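Long-range contact in citrate synthase (Pyrobaculum aerophilum, PDB 2IBP), which probably condenses acetyl-CoA with oxaloacetate and water to give citrate and free CoA in the tricarboxylic acid cycle: residues Asp82-His94 with Glu152-Tyr164. Residues are numbered along the deposited sequence; the frame is centred on the assembly and turned at random.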
loop_
_atom_site.group_PDB
_atom_site.type_symbol
_atom_site.label_atom_id
_atom_site.label_comp_id
_atom_site.label_asym_id
_atom_site.label_seq_id
_atom_site.Cartn_x
_atom_site.Cartn_y
_atom_site.Cartn_z
ATOM N N ASP A 82 -8.284 10.763 -29.723
ATOM C CA ASP A 82 -7.061 9.982 -29.588
ATOM C C ASP A 82 -7.002 9.245 -28.245
ATOM O O ASP A 82 -6.601 8.088 -28.175
ATOM C CB ASP A 82 -5.827 10.860 -29.773
ATOM C CG ASP A 82 -5.705 11.404 -31.192
ATOM O OD1 ASP A 82 -6.427 10.908 -32.088
ATOM O OD2 ASP A 82 -4.860 12.306 -31.399
ATOM N N TYR A 83 -7.385 9.941 -27.182
ATOM C CA TYR A 83 -7.409 9.366 -25.830
ATOM C C TYR A 83 -8.382 8.178 -25.768
ATOM O O TYR A 83 -8.053 7.097 -25.236
ATOM C CB TYR A 83 -7.835 10.453 -24.845
ATOM C CG TYR A 83 -8.009 9.988 -23.416
ATOM C CD1 TYR A 83 -6.914 9.810 -22.595
ATOM C CD2 TYR A 83 -9.268 9.926 -22.845
ATOM C CE1 TYR A 83 -7.080 9.427 -21.257
ATOM C CE2 TYR A 83 -9.448 9.536 -21.530
ATOM C CZ TYR A 83 -8.355 9.305 -20.740
ATOM O OH TYR A 83 -8.514 8.976 -19.399
ATOM N N ILE A 84 -9.585 8.396 -26.272
ATOM C CA ILE A 84 -10.591 7.338 -26.283
ATOM C C ILE A 84 -10.062 6.119 -27.018
ATOM O O ILE A 84 -10.180 4.994 -26.536
ATOM C CB ILE A 84 -11.912 7.844 -26.864
ATOM C CG1 ILE A 84 -12.588 8.779 -25.843
ATOM C CG2 ILE A 84 -12.795 6.690 -27.260
ATOM C CD1 ILE A 84 -13.870 9.406 -26.323
ATOM N N ASN A 85 -9.398 6.335 -28.155
ATOM C CA ASN A 85 -8.832 5.218 -28.902
ATOM C C ASN A 85 -7.706 4.501 -28.167
ATOM O O ASN A 85 -7.621 3.288 -28.212
ATOM C CB ASN A 85 -8.345 5.684 -30.259
ATOM C CG ASN A 85 -9.462 5.758 -31.279
ATOM O OD1 ASN A 85 -10.466 5.056 -31.164
ATOM N ND2 ASN A 85 -9.263 6.560 -32.321
ATOM N N ARG A 86 -6.866 5.244 -27.456
ATOM C CA ARG A 86 -5.797 4.626 -26.688
ATOM C C ARG A 86 -6.406 3.797 -25.570
ATOM O O ARG A 86 -6.036 2.647 -25.367
ATOM C CB ARG A 86 -4.841 5.671 -26.087
ATOM C CG ARG A 86 -3.987 6.405 -27.115
ATOM C CD ARG A 86 -2.870 7.197 -26.436
ATOM N NE ARG A 86 -3.344 8.191 -25.472
ATOM C CZ ARG A 86 -3.637 9.447 -25.764
ATOM N NH1 ARG A 86 -3.629 9.858 -27.038
ATOM N NH2 ARG A 86 -4.030 10.269 -24.809
ATOM N N MET A 87 -7.391 4.372 -24.891
ATOM C CA MET A 87 -8.044 3.675 -23.782
ATOM C C MET A 87 -8.682 2.384 -24.289
ATOM O O MET A 87 -8.540 1.346 -23.679
ATOM C CB MET A 87 -9.075 4.585 -23.098
ATOM C CG MET A 87 -8.459 5.864 -22.552
ATOM S SD MET A 87 -7.441 5.508 -21.128
ATOM C CE MET A 87 -8.819 5.454 -19.982
ATOM N N LYS A 88 -9.337 2.435 -25.442
ATOM C CA LYS A 88 -9.947 1.232 -25.998
ATOM C C LYS A 88 -8.910 0.144 -26.254
ATOM O O LYS A 88 -9.165 -1.036 -26.002
ATOM C CB LYS A 88 -10.731 1.568 -27.259
ATOM C CG LYS A 88 -12.039 2.223 -26.969
ATOM C CD LYS A 88 -12.726 2.719 -28.216
ATOM C CE LYS A 88 -14.102 3.223 -27.886
ATOM N NZ LYS A 88 -14.821 3.666 -29.101
ATOM N N LYS A 89 -7.759 0.535 -26.804
ATOM C CA LYS A 89 -6.670 -0.390 -27.079
ATOM C C LYS A 89 -6.126 -0.981 -25.768
ATOM O O LYS A 89 -5.730 -2.143 -25.719
ATOM C CB LYS A 89 -5.531 0.335 -27.797
ATOM C CG LYS A 89 -4.378 -0.564 -28.205
ATOM C CD LYS A 89 -3.273 0.221 -28.919
ATOM C CE LYS A 89 -2.606 1.234 -27.985
ATOM N NZ LYS A 89 -1.452 1.928 -28.630
ATOM N N TYR A 90 -6.124 -0.176 -24.717
ATOM C CA TYR A 90 -5.580 -0.625 -23.443
ATOM C C TYR A 90 -6.499 -1.496 -22.613
ATOM O O TYR A 90 -6.045 -2.110 -21.651
ATOM C CB TYR A 90 -5.199 0.562 -22.566
ATOM C CG TYR A 90 -4.179 1.489 -23.150
ATOM C CD1 TYR A 90 -3.130 1.007 -23.912
ATOM C CD2 TYR A 90 -4.167 2.819 -22.784
ATOM C CE1 TYR A 90 -2.179 1.877 -24.420
ATOM C CE2 TYR A 90 -3.212 3.680 -23.246
ATOM C CZ TYR A 90 -2.219 3.207 -24.055
ATOM O OH TYR A 90 -1.286 4.093 -24.528
ATOM N N ARG A 91 -7.779 -1.562 -22.954
ATOM C CA ARG A 91 -8.725 -2.314 -22.126
ATOM C C ARG A 91 -8.359 -3.764 -21.897
ATOM O O ARG A 91 -8.598 -4.302 -20.812
ATOM C CB ARG A 91 -10.127 -2.274 -22.725
ATOM C CG ARG A 91 -10.742 -0.929 -22.724
ATOM C CD ARG A 91 -12.068 -0.995 -23.430
ATOM N NE ARG A 91 -12.721 0.301 -23.459
ATOM C CZ ARG A 91 -13.820 0.566 -24.159
ATOM N NH1 ARG A 91 -14.336 -0.354 -24.960
ATOM N NH2 ARG A 91 -14.362 1.761 -24.100
ATOM N N GLU A 92 -7.855 -4.441 -22.916
ATOM C CA GLU A 92 -7.576 -5.867 -22.801
ATOM C C GLU A 92 -6.391 -6.111 -21.882
ATOM O O GLU A 92 -5.479 -5.284 -21.806
ATOM C CB GLU A 92 -7.318 -6.490 -24.167
ATOM C CG GLU A 92 -7.139 -7.998 -24.163
ATOM C CD GLU A 92 -8.311 -8.769 -23.574
ATOM O OE1 GLU A 92 -9.132 -9.291 -24.357
ATOM O OE2 GLU A 92 -8.447 -8.820 -22.334
ATOM N N LEU A 93 -6.453 -7.217 -21.151
ATOM C CA LEU A 93 -5.417 -7.562 -20.212
ATOM C C LEU A 93 -4.445 -8.546 -20.834
ATOM O O LEU A 93 -4.775 -9.289 -21.765
ATOM C CB LEU A 93 -6.042 -8.180 -18.955
ATOM C CG LEU A 93 -7.091 -7.319 -18.269
ATOM C CD1 LEU A 93 -7.772 -8.113 -17.126
ATOM C CD2 LEU A 93 -6.482 -6.005 -17.783
ATOM N N HIS A 94 -3.244 -8.575 -20.261
ATOM C CA HIS A 94 -2.201 -9.517 -20.645
ATOM C C HIS A 94 -2.663 -10.924 -20.251
ATOM O O HIS A 94 -3.316 -11.107 -19.208
ATOM C CB HIS A 94 -0.919 -9.172 -19.883
ATOM C CG HIS A 94 0.285 -9.941 -20.333
ATOM N ND1 HIS A 94 0.519 -11.249 -19.964
ATOM C CD2 HIS A 94 1.347 -9.567 -21.089
ATOM C CE1 HIS A 94 1.653 -11.661 -20.507
ATOM N NE2 HIS A 94 2.175 -10.659 -21.198
ATOM N N GLU A 152 -3.021 5.990 -18.052
ATOM C CA GLU A 152 -4.153 5.696 -18.938
ATOM C C GLU A 152 -4.492 4.199 -18.957
ATOM O O GLU A 152 -5.650 3.811 -18.895
ATOM C CB GLU A 152 -3.853 6.171 -20.367
ATOM C CG GLU A 152 -3.792 7.651 -20.495
ATOM C CD GLU A 152 -3.594 8.118 -21.923
ATOM O OE1 GLU A 152 -3.481 7.269 -22.842
ATOM O OE2 GLU A 152 -3.605 9.347 -22.119
ATOM N N LYS A 153 -3.469 3.358 -18.977
ATOM C CA LYS A 153 -3.677 1.925 -19.005
ATOM C C LYS A 153 -4.391 1.470 -17.756
ATOM O O LYS A 153 -5.275 0.626 -17.814
ATOM C CB LYS A 153 -2.370 1.177 -19.137
ATOM C CG LYS A 153 -1.754 1.276 -20.501
ATOM C CD LYS A 153 -0.413 0.623 -20.486
ATOM C CE LYS A 153 0.293 0.728 -21.792
ATOM N NZ LYS A 153 1.659 0.149 -21.619
ATOM N N LEU A 154 -3.970 1.989 -16.607
ATOM C CA LEU A 154 -4.620 1.610 -15.341
ATOM C C LEU A 154 -6.115 1.991 -15.314
ATOM O O LEU A 154 -6.968 1.222 -14.866
ATOM C CB LEU A 154 -3.864 2.264 -14.182
ATOM C CG LEU A 154 -2.597 1.486 -13.811
ATOM C CD1 LEU A 154 -1.537 2.339 -13.144
ATOM C CD2 LEU A 154 -2.920 0.256 -12.954
ATOM N N VAL A 155 -6.425 3.171 -15.817
ATOM C CA VAL A 155 -7.809 3.628 -15.865
ATOM C C VAL A 155 -8.595 2.735 -16.849
ATOM O O VAL A 155 -9.723 2.321 -16.583
ATOM C CB VAL A 155 -7.854 5.095 -16.292
ATOM C CG1 VAL A 155 -9.309 5.551 -16.525
ATOM C CG2 VAL A 155 -7.158 5.957 -15.249
ATOM N N ALA A 156 -7.979 2.419 -17.981
ATOM C CA ALA A 156 -8.649 1.607 -18.997
ATOM C C ALA A 156 -8.890 0.163 -18.618
ATOM O O ALA A 156 -9.883 -0.433 -19.028
ATOM C CB ALA A 156 -7.855 1.667 -20.311
ATOM N N LYS A 157 -7.961 -0.406 -17.852
ATOM C CA LYS A 157 -7.981 -1.818 -17.548
ATOM C C LYS A 157 -8.823 -2.193 -16.346
ATOM O O LYS A 157 -9.258 -3.342 -16.247
ATOM C CB LYS A 157 -6.554 -2.321 -17.348
ATOM C CG LYS A 157 -5.729 -2.237 -18.615
ATOM C CD LYS A 157 -4.271 -2.500 -18.370
ATOM C CE LYS A 157 -3.489 -2.271 -19.655
ATOM N NZ LYS A 157 -3.745 -3.313 -20.667
ATOM N N MET A 158 -9.023 -1.262 -15.421
ATOM C CA MET A 158 -9.713 -1.628 -14.183
ATOM C C MET A 158 -11.057 -2.330 -14.429
ATOM O O MET A 158 -11.321 -3.376 -13.841
ATOM C CB MET A 158 -9.856 -0.444 -13.251
ATOM C CG MET A 158 -10.068 -0.834 -11.817
ATOM S SD MET A 158 -8.598 -1.611 -11.101
ATOM C CE MET A 158 -7.426 -0.293 -11.156
ATOM N N PRO A 159 -11.900 -1.802 -15.335
ATOM C CA PRO A 159 -13.180 -2.495 -15.538
ATOM C C PRO A 159 -13.029 -3.896 -16.097
ATOM O O PRO A 159 -13.860 -4.764 -15.840
ATOM C CB PRO A 159 -13.910 -1.593 -16.542
ATOM C CG PRO A 159 -13.258 -0.250 -16.373
ATOM C CD PRO A 159 -11.826 -0.568 -16.135
ATOM N N THR A 160 -11.993 -4.119 -16.889
ATOM C CA THR A 160 -11.769 -5.438 -17.463
ATOM C C THR A 160 -11.443 -6.436 -16.354
ATOM O O THR A 160 -11.923 -7.569 -16.344
ATOM C CB THR A 160 -10.655 -5.388 -18.517
ATOM O OG1 THR A 160 -10.869 -4.256 -19.367
ATOM C CG2 THR A 160 -10.643 -6.663 -19.350
ATOM N N ILE A 161 -10.586 -6.009 -15.441
ATOM C CA ILE A 161 -10.202 -6.849 -14.319
ATOM C C ILE A 161 -11.450 -7.228 -13.514
ATOM O O ILE A 161 -11.687 -8.408 -13.224
ATOM C CB ILE A 161 -9.197 -6.135 -13.414
ATOM C CG1 ILE A 161 -7.874 -5.915 -14.149
ATOM C CG2 ILE A 161 -8.945 -6.971 -12.145
ATOM C CD1 ILE A 161 -6.860 -5.142 -13.346
ATOM N N VAL A 162 -12.248 -6.236 -13.167
ATOM C CA VAL A 162 -13.469 -6.455 -12.404
ATOM C C VAL A 162 -14.416 -7.415 -13.112
ATOM O O VAL A 162 -14.900 -8.389 -12.524
ATOM C CB VAL A 162 -14.151 -5.118 -12.088
ATOM C CG1 VAL A 162 -15.513 -5.338 -11.406
ATOM C CG2 VAL A 162 -13.224 -4.227 -11.243
ATOM N N ALA A 163 -14.722 -7.115 -14.373
ATOM C CA ALA A 163 -15.650 -7.923 -15.152
ATOM C C ALA A 163 -15.161 -9.356 -15.355
ATOM O O ALA A 163 -15.942 -10.306 -15.221
ATOM C CB ALA A 163 -15.929 -7.265 -16.502
ATOM N N TYR A 164 -13.863 -9.536 -15.637
ATOM C CA TYR A 164 -13.331 -10.878 -15.848
ATOM C C TYR A 164 -13.448 -11.694 -14.571
ATOM O O TYR A 164 -13.843 -12.845 -14.597
ATOM C CB TYR A 164 -11.873 -10.824 -16.268
ATOM C CG TYR A 164 -11.626 -10.515 -17.728
ATOM C CD1 TYR A 164 -12.618 -9.975 -18.527
ATOM C CD2 TYR A 164 -10.352 -10.652 -18.275
ATOM C CE1 TYR A 164 -12.388 -9.691 -19.873
ATOM C CE2 TYR A 164 -10.104 -10.333 -19.607
ATOM C CZ TYR A 164 -11.130 -9.838 -20.395
ATOM O OH TYR A 164 -10.901 -9.481 -21.716
HETATM O O HOH W 1 -1.141 6.695 -23.687
#
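Lys153 lies over one face of the Tyr90 ring, a CH-pi contact with CG 3.6 Å from the ring centroid; the opposite face meets the backbone O of Arg86, and Glu152 OE1 and a water come to the edge. The guanidinium of Arg86 and the carboxylate of Glu152 are nearly coplanar, 15° apart, in a side-on salt bridge: Arg86 NE reaches Glu152 OE1 at 2.8 Å and NH2 reaches OE2 at 2.9 Å, both on syn lone pairs. Tyr83 turns its edge to Glu152 OE2, which Tyr71 OH also meets in a hydrogen bond. With an alanine in place of Arg86, the buried Glu152 carboxylate would probably lose its charge partner and be freer to turn. Met87, bent at both chi2 and chi3, brings CE against Val155 CG1 and Ala156 CB.

Two side chains grip the backbone of Tyr90 and Arg91: Lys157 NZ donates to Tyr90 O (2.8 Å), and Thr160 OG1 to Arg91 O (2.7 Å). Tyr164 OH donates to Glu92 OE2 (2.6 Å), while Leu93 packs on Ile161.

The axes of 82-90 and 152-164 come within 8.3 Å and cross at -48°, with Glu152 a knob among Tyr83, Arg86, Met87 and Tyr90. Helix 95-103 packs on Leu93 and Ile161, and helices 183-192 and 233-244 flank helix 141-169 within the mainly alpha-helical citrate synthase fold.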